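Local coordinates for LPS-assembly lipoprotein LptE (Acinetobacter baumannii, PDB 5TSE) that probably works with LptD to assemble lipopolysaccharide at the surface of the outer membrane, binding lipopolysaccharide and being required for proper assembly of LptD, at residues 28-31 with 32-36; 105-108 with 109-112; 114-117 with 118-122. All coordinates share one frame; numbering follows the deposited sequence.

Contact 1. Residues 28-31 with 32-36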
ATOM      1  N   GLU A  28       6.095   0.501   5.247  1.00 48.37           N
ATOM      2  CA  GLU A  28       7.276  -0.310   4.990  1.00 52.45           C
ATOM      3  C   GLU A  28       7.277  -1.533   5.879  1.00 52.39           C
ATOM      4  O   GLU A  28       7.523  -2.633   5.409  1.00 52.16           O
ATOM      5  CB  GLU A  28       8.569   0.469   5.210  1.00 57.16           C
ATOM      6  CG  GLU A  28       9.823  -0.308   4.812  1.00 59.99           C
ATOM      7  CD  GLU A  28      11.110   0.414   5.138  1.00 62.14           C
ATOM      8  OE1 GLU A  28      11.087   1.641   5.355  1.00 63.67           O
ATOM      9  OE2 GLU A  28      12.158  -0.263   5.191  1.00 68.92           O
ATOM     10  N   THR A  29       6.998  -1.329   7.160  1.00 55.55           N
ATOM     11  CA  THR A  29       6.971  -2.426   8.132  1.00 58.44           C
ATOM     12  C   THR A  29       5.968  -3.507   7.721  1.00 55.42           C
ATOM     13  O   THR A  29       6.313  -4.671   7.612  1.00 57.65           O
ATOM     14  CB  THR A  29       6.598  -1.900   9.533  1.00 60.92           C
ATOM     15  OG1 THR A  29       7.548  -0.904   9.937  1.00 59.31           O
ATOM     16  CG2 THR A  29       6.562  -3.050  10.566  1.00 59.55           C
ATOM     17  N   GLN A  30       4.739  -3.091   7.455  1.00 53.25           N
ATOM     18  CA  GLN A  30       3.679  -4.010   7.063  1.00 54.66           C
ATOM     19  C   GLN A  30       3.964  -4.707   5.730  1.00 53.08           C
ATOM     20  O   GLN A  30       3.646  -5.889   5.580  1.00 52.55           O
ATOM     21  CB  GLN A  30       2.319  -3.294   7.047  1.00 53.69           C
ATOM     22  CG  GLN A  30       1.959  -2.680   8.396  1.00 55.48           C
ATOM     23  CD  GLN A  30       1.845  -3.719   9.507  1.00 59.01           C
ATOM     24  OE1 GLN A  30       0.821  -4.392   9.647  1.00 58.62           O
ATOM     25  NE2 GLN A  30       2.879  -3.818  10.328  1.00 63.32           N
ATOM     26  N   LEU A  31       4.570  -4.010   4.772  1.00 51.30           N
ATOM     27  CA  LEU A  31       4.893  -4.659   3.494  1.00 51.93           C
ATOM     28  C   LEU A  31       5.854  -5.790   3.691  1.00 55.13           C
ATOM     29  O   LEU A  31       5.719  -6.829   3.051  1.00 58.15           O
ATOM     30  CB  LEU A  31       5.516  -3.699   2.490  1.00 51.43           C
ATOM     31  CG  LEU A  31       4.591  -2.713   1.823  1.00 49.58           C
ATOM     32  CD1 LEU A  31       5.398  -1.719   0.992  1.00 51.38           C
ATOM     33  CD2 LEU A  31       3.564  -3.456   0.983  1.00 49.92           C
ATOM     34  N   LYS A  32       6.824  -5.585   4.576  1.00 58.10           N
ATOM     35  CA  LYS A  32       7.837  -6.595   4.849  1.00 62.48           C
ATOM     36  C   LYS A  32       7.255  -7.870   5.446  1.00 66.64           C
ATOM     37  O   LYS A  32       7.548  -8.961   4.948  1.00 71.63           O
ATOM     38  CB  LYS A  32       8.955  -6.027   5.736  1.00 63.56           C
ATOM     39  CG  LYS A  32       9.871  -5.058   5.004  1.00 65.11           C
ATOM     40  CD  LYS A  32      10.950  -4.490   5.914  1.00 67.75           C
ATOM     41  CE  LYS A  32      11.895  -3.587   5.136  1.00 69.43           C
ATOM     42  NZ  LYS A  32      12.913  -2.945   6.007  1.00 72.80           N
ATOM     43  N   VAL A  33       6.424  -7.746   6.485  1.00 67.60           N
ATOM     44  CA  VAL A  33       5.831  -8.945   7.113  1.00 71.39           C
ATOM     45  C   VAL A  33       5.027  -9.757   6.093  1.00 68.34           C
ATOM     46  O   VAL A  33       5.222 -10.966   5.973  1.00 72.91           O
ATOM     47  CB  VAL A  33       4.979  -8.639   8.382  1.00 75.38           C
ATOM     48  CG1 VAL A  33       5.819  -7.909   9.425  1.00 79.23           C
ATOM     49  CG2 VAL A  33       3.732  -7.824   8.069  1.00 73.74           C
ATOM     50  N   TYR A  34       4.181  -9.077   5.322  1.00 65.48           N
ATOM     51  CA  TYR A  34       3.334  -9.739   4.325  1.00 64.28           C
ATOM     52  C   TYR A  34       4.105 -10.268   3.106  1.00 65.39           C
ATOM     53  O   TYR A  34       3.815 -11.368   2.631  1.00 70.66           O
ATOM     54  CB  TYR A  34       2.149  -8.837   3.907  1.00 58.73           C
ATOM     55  CG  TYR A  34       1.264  -8.456   5.074  1.00 56.90           C
ATOM     56  CD1 TYR A  34       0.714  -9.437   5.898  1.00 60.22           C
ATOM     57  CD2 TYR A  34       0.923  -7.135   5.329  1.00 55.48           C
ATOM     58  CE1 TYR A  34      -0.107  -9.116   6.964  1.00 57.23           C
ATOM     59  CE2 TYR A  34       0.099  -6.801   6.398  1.00 56.64           C
ATOM     60  CZ  TYR A  34      -0.415  -7.802   7.213  1.00 57.63           C
ATOM     61  OH  TYR A  34      -1.247  -7.507   8.279  1.00 58.23           O
ATOM     62  N   LEU A  35       5.063  -9.505   2.591  1.00 65.39           N
ATOM     63  CA  LEU A  35       5.874  -9.983   1.462  1.00 65.72           C
ATOM     64  C   LEU A  35       6.613 -11.262   1.836  1.00 66.42           C
ATOM     65  O   LEU A  35       6.544 -12.249   1.097  1.00 65.83           O
ATOM     66  CB  LEU A  35       6.874  -8.920   0.983  1.00 68.78           C
ATOM     67  CG  LEU A  35       6.302  -7.763   0.148  1.00 68.46           C
ATOM     68  CD1 LEU A  35       7.325  -6.658   0.004  1.00 68.92           C
ATOM     69  CD2 LEU A  35       5.836  -8.249  -1.223  1.00 69.21           C
ATOM     70  N   THR A  36       7.302 -11.247   2.981  1.00 65.81           N
ATOM     71  CA  THR A  36       8.063 -12.421   3.447  1.00 67.99           C
ATOM     72  C   THR A  36       7.130 -13.621   3.665  1.00 68.67           C
ATOM     73  O   THR A  36       7.446 -14.741   3.268  1.00 70.52           O
ATOM     74  CB  THR A  36       8.916 -12.112   4.706  1.00 69.20           C
ATOM     75  OG1 THR A  36       8.119 -11.440   5.690  1.00 70.43           O
ATOM     76  CG2 THR A  36      10.067 -11.212   4.352  1.00 67.68           C
TER
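Leu31 and Leu35 make up the tightly packed side of this pair of helical turns. Leu31 CB lies 4.3 Å from Leu35 CD1, and the Leu35 branch folds over the carbonyl of the earlier leucine, with Leu35 CG 3.1 Å from Leu31 O. The same oxygen accepts Leu35 N at 2.8 Å, the shortest of the four backbone bonds that link residues 28-31 to 32-35. Both leucines are buried, and Leu35 also rests on Leu18 of strand 15-19. Helix 25-37 is here the crossover of a beta-alpha-beta unit, connecting strand 15-19 with its parallel neighbour 41-42. A different flank turns to helix 110-134. With its CG anti to the carbonyl carbon (chi1 -59°), Tyr34 swings its ring alongside the Gln30 side chain and brings CD2 to 3.0 Å from Gln30 O, at an oblique approach. Val33 CG2 covers one face of that ring, 3.8 Å above its centre, and the hydroxyl is tied to Asp123. At the partly exposed border, the extended chains of Glu28 and Lys32 run side by side against Leu18. They end in a salt bridge, Glu28 OE2 to Lys32 NZ 2.9 Å, with the ammonium on the anti side of the oxygen and 23° out of the carboxylate plane. The solvent side belongs to Thr29 and Val33, both exposed; Thr29 turns its hydroxyl back to the carbonyl of Asp25.

Contact 2. Residues 105-108 with 109-112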
ATOM      1  N   ALA A 105     -21.260  15.015  19.629  1.00115.97           N
ATOM      2  CA  ALA A 105     -21.117  14.579  21.021  1.00113.91           C
ATOM      3  C   ALA A 105     -19.794  13.853  21.292  1.00109.98           C
ATOM      4  O   ALA A 105     -19.061  14.213  22.214  1.00108.83           O
ATOM      5  CB  ALA A 105     -22.292  13.693  21.419  1.00113.58           C
ATOM      6  N   THR A 106     -19.483  12.850  20.474  1.00106.00           N
ATOM      7  CA  THR A 106     -18.273  12.039  20.651  1.00100.76           C
ATOM      8  C   THR A 106     -17.055  12.573  19.888  1.00100.73           C
ATOM      9  O   THR A 106     -16.338  11.806  19.229  1.00101.80           O
ATOM     10  CB  THR A 106     -18.548  10.589  20.214  1.00 99.29           C
ATOM     11  OG1 THR A 106     -18.818  10.554  18.803  1.00 93.39           O
ATOM     12  CG2 THR A 106     -19.740  10.016  20.993  1.00 98.15           C
ATOM     13  N   VAL A 107     -16.817  13.882  19.986  1.00 99.13           N
ATOM     14  CA  VAL A 107     -15.679  14.518  19.305  1.00 96.44           C
ATOM     15  C   VAL A 107     -14.355  14.223  20.025  1.00 93.75           C
ATOM     16  O   VAL A 107     -13.303  14.183  19.390  1.00 86.58           O
ATOM     17  CB  VAL A 107     -15.886  16.051  19.164  1.00100.85           C
ATOM     18  CG1 VAL A 107     -14.662  16.735  18.551  1.00100.75           C
ATOM     19  CG2 VAL A 107     -17.116  16.344  18.317  1.00103.53           C
ATOM     20  N   ASN A 108     -14.410  14.015  21.341  1.00 97.67           N
ATOM     21  CA  ASN A 108     -13.204  13.714  22.129  1.00101.86           C
ATOM     22  C   ASN A 108     -12.510  12.433  21.665  1.00 96.54           C
ATOM     23  O   ASN A 108     -11.279  12.373  21.593  1.00 98.69           O
ATOM     24  CB  ASN A 108     -13.559  13.561  23.614  1.00107.88           C
ATOM     25  CG  ASN A 108     -14.147  14.826  24.214  1.00116.97           C
ATOM     26  OD1 ASN A 108     -14.174  15.885  23.576  1.00120.74           O
ATOM     27  ND2 ASN A 108     -14.620  14.723  25.455  1.00119.61           N
ATOM     28  N   THR A 109     -13.317  11.428  21.329  1.00 89.09           N
ATOM     29  CA  THR A 109     -12.832  10.113  20.900  1.00 84.41           C
ATOM     30  C   THR A 109     -12.209  10.061  19.491  1.00 81.69           C
ATOM     31  O   THR A 109     -11.511   9.104  19.159  1.00 78.46           O
ATOM     32  CB  THR A 109     -13.983   9.098  20.957  1.00 81.71           C
ATOM     33  OG1 THR A 109     -14.988   9.465  20.008  1.00 83.89           O
ATOM     34  CG2 THR A 109     -14.598   9.055  22.360  1.00 80.92           C
ATOM     35  N   GLU A 110     -12.490  11.079  18.678  1.00 82.08           N
ATOM     36  CA  GLU A 110     -11.977  11.218  17.301  1.00 78.78           C
ATOM     37  C   GLU A 110     -10.560  10.688  17.058  1.00 75.59           C
ATOM     38  O   GLU A 110     -10.324   9.917  16.139  1.00 72.17           O
ATOM     39  CB  GLU A 110     -12.004  12.710  16.937  1.00 83.08           C
ATOM     40  CG  GLU A 110     -11.357  13.083  15.612  1.00 83.45           C
ATOM     41  CD  GLU A 110     -11.423  14.570  15.301  1.00 85.49           C
ATOM     42  OE1 GLU A 110     -12.143  15.324  15.992  1.00 90.42           O
ATOM     43  OE2 GLU A 110     -10.750  14.983  14.342  1.00 85.63           O
ATOM     44  N   ASN A 111      -9.629  11.140  17.885  1.00 77.41           N
ATOM     45  CA  ASN A 111      -8.219  10.771  17.783  1.00 76.53           C
ATOM     46  C   ASN A 111      -7.973   9.266  17.954  1.00 70.14           C
ATOM     47  O   ASN A 111      -7.191   8.681  17.208  1.00 63.65           O
ATOM     48  CB  ASN A 111      -7.420  11.594  18.802  1.00 85.81           C
ATOM     49  CG  ASN A 111      -7.480  13.104  18.516  1.00 93.03           C
ATOM     50  OD1 ASN A 111      -7.519  13.527  17.353  1.00 93.38           O
ATOM     51  ND2 ASN A 111      -7.464  13.920  19.576  1.00 94.83           N
ATOM     52  N   GLN A 112      -8.639   8.651  18.933  1.00 67.43           N
ATOM     53  CA  GLN A 112      -8.521   7.209  19.148  1.00 66.55           C
ATOM     54  C   GLN A 112      -9.115   6.464  17.968  1.00 60.77           C
ATOM     55  O   GLN A 112      -8.510   5.546  17.448  1.00 59.83           O
ATOM     56  CB  GLN A 112      -9.274   6.759  20.389  1.00 69.12           C
ATOM     57  CG  GLN A 112      -8.799   7.342  21.693  1.00 74.47           C
ATOM     58  CD  GLN A 112      -9.554   6.769  22.889  1.00 76.77           C
ATOM     59  OE1 GLN A 112     -10.514   5.999  22.736  1.00 71.06           O
ATOM     60  NE2 GLN A 112      -9.117   7.138  24.090  1.00 79.94           N
TER
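Beyond an inverse gamma turn centred on Thr106, the backbone curls so that Glu110 N donates to Val107 O at 3.3 Å, coming from well above the carbonyl plane. The side chain of Thr109 adds a second link across the same bend. Its OG1 sits between the backbone N and the carbonyl carbon (chi1 65°), a setting that faces the hydroxyl back along the chain, and Thr109 OG1 donates to Thr106 O over 2.8 Å. The C=O...donor angle is an ordinary 130°, but the hydroxyl stands 39° above the carbonyl plane, off the lone pairs. Val107 and Glu110 lie alongside each other: Glu110 CB presses to 3.1 Å from Val107 O, while Val107 CG1 brushes Glu110 OE1 at 3.9 Å. Further out, Glu110 OE2 forms a salt bridge with Arg60 and lies close to the like-charged carboxylate of Glu114. The loop after strand 92-101 thus enters helix 110-134 with two bonds to main-chain oxygens at the turn, one from a hydroxyl and one from an amide. The Thr109 bond should fix the rotation of that hydroxyl, and Arg60, which pairs with both Glu110 and Glu114, probably offsets the repulsion between the two carboxylates.

Contact 3. Residues 114-117 with 118-122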
ATOM      1  N   GLU A 114      -9.721   7.547  14.878  1.00 50.93           N
ATOM      2  CA  GLU A 114      -8.989   7.761  13.635  1.00 51.47           C
ATOM      3  C   GLU A 114      -7.684   7.025  13.575  1.00 49.56           C
ATOM      4  O   GLU A 114      -7.430   6.346  12.590  1.00 49.86           O
ATOM      5  CB  GLU A 114      -8.829   9.260  13.297  1.00 53.32           C
ATOM      6  CG  GLU A 114     -10.180   9.871  12.954  1.00 54.24           C
ATOM      7  CD  GLU A 114     -10.140  11.291  12.431  1.00 57.86           C
ATOM      8  OE1 GLU A 114      -9.107  11.735  11.883  1.00 58.50           O
ATOM      9  OE2 GLU A 114     -11.191  11.953  12.529  1.00 60.46           O
ATOM     10  N   SER A 115      -6.862   7.117  14.613  1.00 51.22           N
ATOM     11  CA  SER A 115      -5.597   6.378  14.590  1.00 53.76           C
ATOM     12  C   SER A 115      -5.874   4.860  14.434  1.00 52.92           C
ATOM     13  O   SER A 115      -5.118   4.152  13.788  1.00 53.84           O
ATOM     14  CB  SER A 115      -4.775   6.681  15.835  1.00 56.29           C
ATOM     15  OG  SER A 115      -5.498   6.359  16.997  1.00 57.99           O
ATOM     16  N   TYR A 116      -6.974   4.394  15.026  1.00 52.88           N
ATOM     17  CA  TYR A 116      -7.415   2.984  14.912  1.00 52.81           C
ATOM     18  C   TYR A 116      -7.774   2.637  13.479  1.00 50.25           C
ATOM     19  O   TYR A 116      -7.321   1.614  12.946  1.00 48.58           O
ATOM     20  CB  TYR A 116      -8.627   2.758  15.829  1.00 54.36           C
ATOM     21  CG  TYR A 116      -9.451   1.485  15.646  1.00 52.07           C
ATOM     22  CD1 TYR A 116      -9.077   0.293  16.255  1.00 53.04           C
ATOM     23  CD2 TYR A 116     -10.654   1.508  14.941  1.00 49.81           C
ATOM     24  CE1 TYR A 116      -9.844  -0.851  16.122  1.00 54.67           C
ATOM     25  CE2 TYR A 116     -11.434   0.364  14.797  1.00 50.81           C
ATOM     26  CZ  TYR A 116     -11.031  -0.816  15.398  1.00 53.78           C
ATOM     27  OH  TYR A 116     -11.810  -1.969  15.290  1.00 53.53           O
ATOM     28  N   LEU A 117      -8.604   3.476  12.857  1.00 48.85           N
ATOM     29  CA  LEU A 117      -8.999   3.235  11.480  1.00 46.56           C
ATOM     30  C   LEU A 117      -7.805   3.392  10.545  1.00 46.98           C
ATOM     31  O   LEU A 117      -7.728   2.665   9.568  1.00 46.65           O
ATOM     32  CB  LEU A 117     -10.193   4.102  11.065  1.00 47.41           C
ATOM     33  CG  LEU A 117     -11.524   3.800  11.803  1.00 49.58           C
ATOM     34  CD1 LEU A 117     -12.593   4.857  11.553  1.00 52.47           C
ATOM     35  CD2 LEU A 117     -12.085   2.438  11.467  1.00 49.17           C
ATOM     36  N   GLN A 118      -6.855   4.277  10.864  1.00 48.20           N
ATOM     37  CA  GLN A 118      -5.670   4.475   9.988  1.00 51.26           C
ATOM     38  C   GLN A 118      -4.760   3.265   9.937  1.00 52.25           C
ATOM     39  O   GLN A 118      -4.264   2.915   8.859  1.00 47.73           O
ATOM     40  CB  GLN A 118      -4.852   5.717  10.365  1.00 57.13           C
ATOM     41  CG  GLN A 118      -5.506   7.037   9.978  1.00 65.25           C
ATOM     42  CD  GLN A 118      -4.607   8.256  10.203  1.00 73.88           C
ATOM     43  OE1 GLN A 118      -3.538   8.167  10.824  1.00 80.43           O
ATOM     44  NE2 GLN A 118      -5.043   9.403   9.691  1.00 75.27           N
ATOM     45  N   ARG A 119      -4.523   2.640  11.094  1.00 56.32           N
ATOM     46  CA  ARG A 119      -3.708   1.401  11.148  1.00 57.83           C
ATOM     47  C   ARG A 119      -4.352   0.284  10.321  1.00 52.71           C
ATOM     48  O   ARG A 119      -3.653  -0.488   9.653  1.00 49.66           O
ATOM     49  CB  ARG A 119      -3.453   0.942  12.593  1.00 65.43           C
ATOM     50  CG  ARG A 119      -2.362   1.744  13.303  1.00 72.00           C
ATOM     51  CD  ARG A 119      -2.085   1.272  14.728  1.00 79.66           C
ATOM     52  NE  ARG A 119      -3.046   1.769  15.732  1.00 86.65           N
ATOM     53  CZ  ARG A 119      -4.186   1.175  16.114  1.00 85.14           C
ATOM     54  NH1 ARG A 119      -4.941   1.758  17.045  1.00 79.35           N
ATOM     55  NH2 ARG A 119      -4.593   0.019  15.582  1.00 86.08           N
ATOM     56  N   ILE A 120      -5.682   0.222  10.332  1.00 49.82           N
ATOM     57  CA  ILE A 120      -6.401  -0.788   9.550  1.00 50.39           C
ATOM     58  C   ILE A 120      -6.264  -0.511   8.037  1.00 47.87           C
ATOM     59  O   ILE A 120      -6.078  -1.437   7.253  1.00 53.43           O
ATOM     60  CB  ILE A 120      -7.875  -0.887   9.987  1.00 53.12           C
ATOM     61  CG1 ILE A 120      -7.937  -1.305  11.464  1.00 54.85           C
ATOM     62  CG2 ILE A 120      -8.632  -1.909   9.130  1.00 56.24           C
ATOM     63  CD1 ILE A 120      -9.321  -1.370  12.058  1.00 55.96           C
ATOM     64  N   VAL A 121      -6.283   0.762   7.651  1.00 46.40           N
ATOM     65  CA  VAL A 121      -6.166   1.171   6.239  1.00 47.03           C
ATOM     66  C   VAL A 121      -4.790   0.819   5.672  1.00 46.24           C
ATOM     67  O   VAL A 121      -4.689   0.248   4.588  1.00 42.90           O
ATOM     68  CB  VAL A 121      -6.459   2.691   6.052  1.00 47.63           C
ATOM     69  CG1 VAL A 121      -5.974   3.205   4.698  1.00 46.04           C
ATOM     70  CG2 VAL A 121      -7.949   2.989   6.252  1.00 46.73           C
ATOM     71  N   ILE A 122      -3.746   1.188   6.403  1.00 47.28           N
ATOM     72  CA  ILE A 122      -2.366   0.890   5.996  1.00 49.85           C
ATOM     73  C   ILE A 122      -2.189  -0.615   5.842  1.00 49.11           C
ATOM     74  O   ILE A 122      -1.716  -1.090   4.815  1.00 51.67           O
ATOM     75  CB  ILE A 122      -1.347   1.438   7.018  1.00 51.65           C
ATOM     76  CG1 ILE A 122      -1.356   2.959   6.963  1.00 52.37           C
ATOM     77  CG2 ILE A 122       0.059   0.908   6.721  1.00 53.02           C
ATOM     78  CD1 ILE A 122      -0.503   3.641   8.015  1.00 56.90           C
TER
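Tyr116 holds CG anti to its own amide nitrogen (chi1 166°), whereas Ile120 sets CG1 anti to the carbonyl carbon (chi1 -61°) and runs on straight to CD1, which brings the methyl over one face of the phenol ring one helical turn away. Both belong to helix 110-134, the long helix that lies along the mixed beta sheet of this LptE-family fold. The result is a CH-pi contact: Ile120 CD1 stands 4.0 Å from the centroid of the Tyr116 ring, 19° off the normal, and its nearest ring atom is Tyr116 CZ. Arg119 reaches the same tyrosine differently. Bent at chi3, its chain turns back along the helix and lays the face of the guanidinium over the main chain, with Ser115 O 3.6 Å above the guanidinium plane of Arg119. Its NH1 comes to 3.5 Å from Tyr116 CA and lies at the edge of the ring, near the ring plane. Below Tyr116 and Arg119, both exposed, successive backbone bonds vary in strength. Gln118 N meets Glu114 O at 2.8 Å, but the bond from Ile120 N to Tyr116 O is weak at 3.4 Å. Toward the sheet the chemistry changes. The buried carboxylate of Glu114 is satisfied by a salt bridge to Arg60 and a hydrogen bond to the hydroxyl of Tyr100. Leu117 packs against Leu72 and Tyr100, and Val121 against Leu74 and Ala96, so this side of the helix touches strands 68-81 and 92-101. Within the helix itself, Leu117 O accepts Val121 N at 3.1 Å and also has Val121 CG2 beside it, at 3.3 Å.

In the fold
Contacts 2 and 3 adjoin on helix 110-134, their centres about 15 Å apart, whereas contact 1 sits on helix 25-37. Contact 2 is a surface feature far from the centre of the chain, held by polar bonds to main-chain oxygens. Contacts 1 and 3 are partly buried, and each presents aliphatic side chains to the sheet. Contact 1 pairs its charges within its own turn at a partly exposed border; contact 3 carries a buried carboxylate met by Arg60 and Tyr100 on the sheet side, with Tyr116 and Arg119 exposed. These two come within about 4 Å at their nearest atoms without touching. Arg60 ties contact 2 to contact 3, pairing with Glu110 and Glu114.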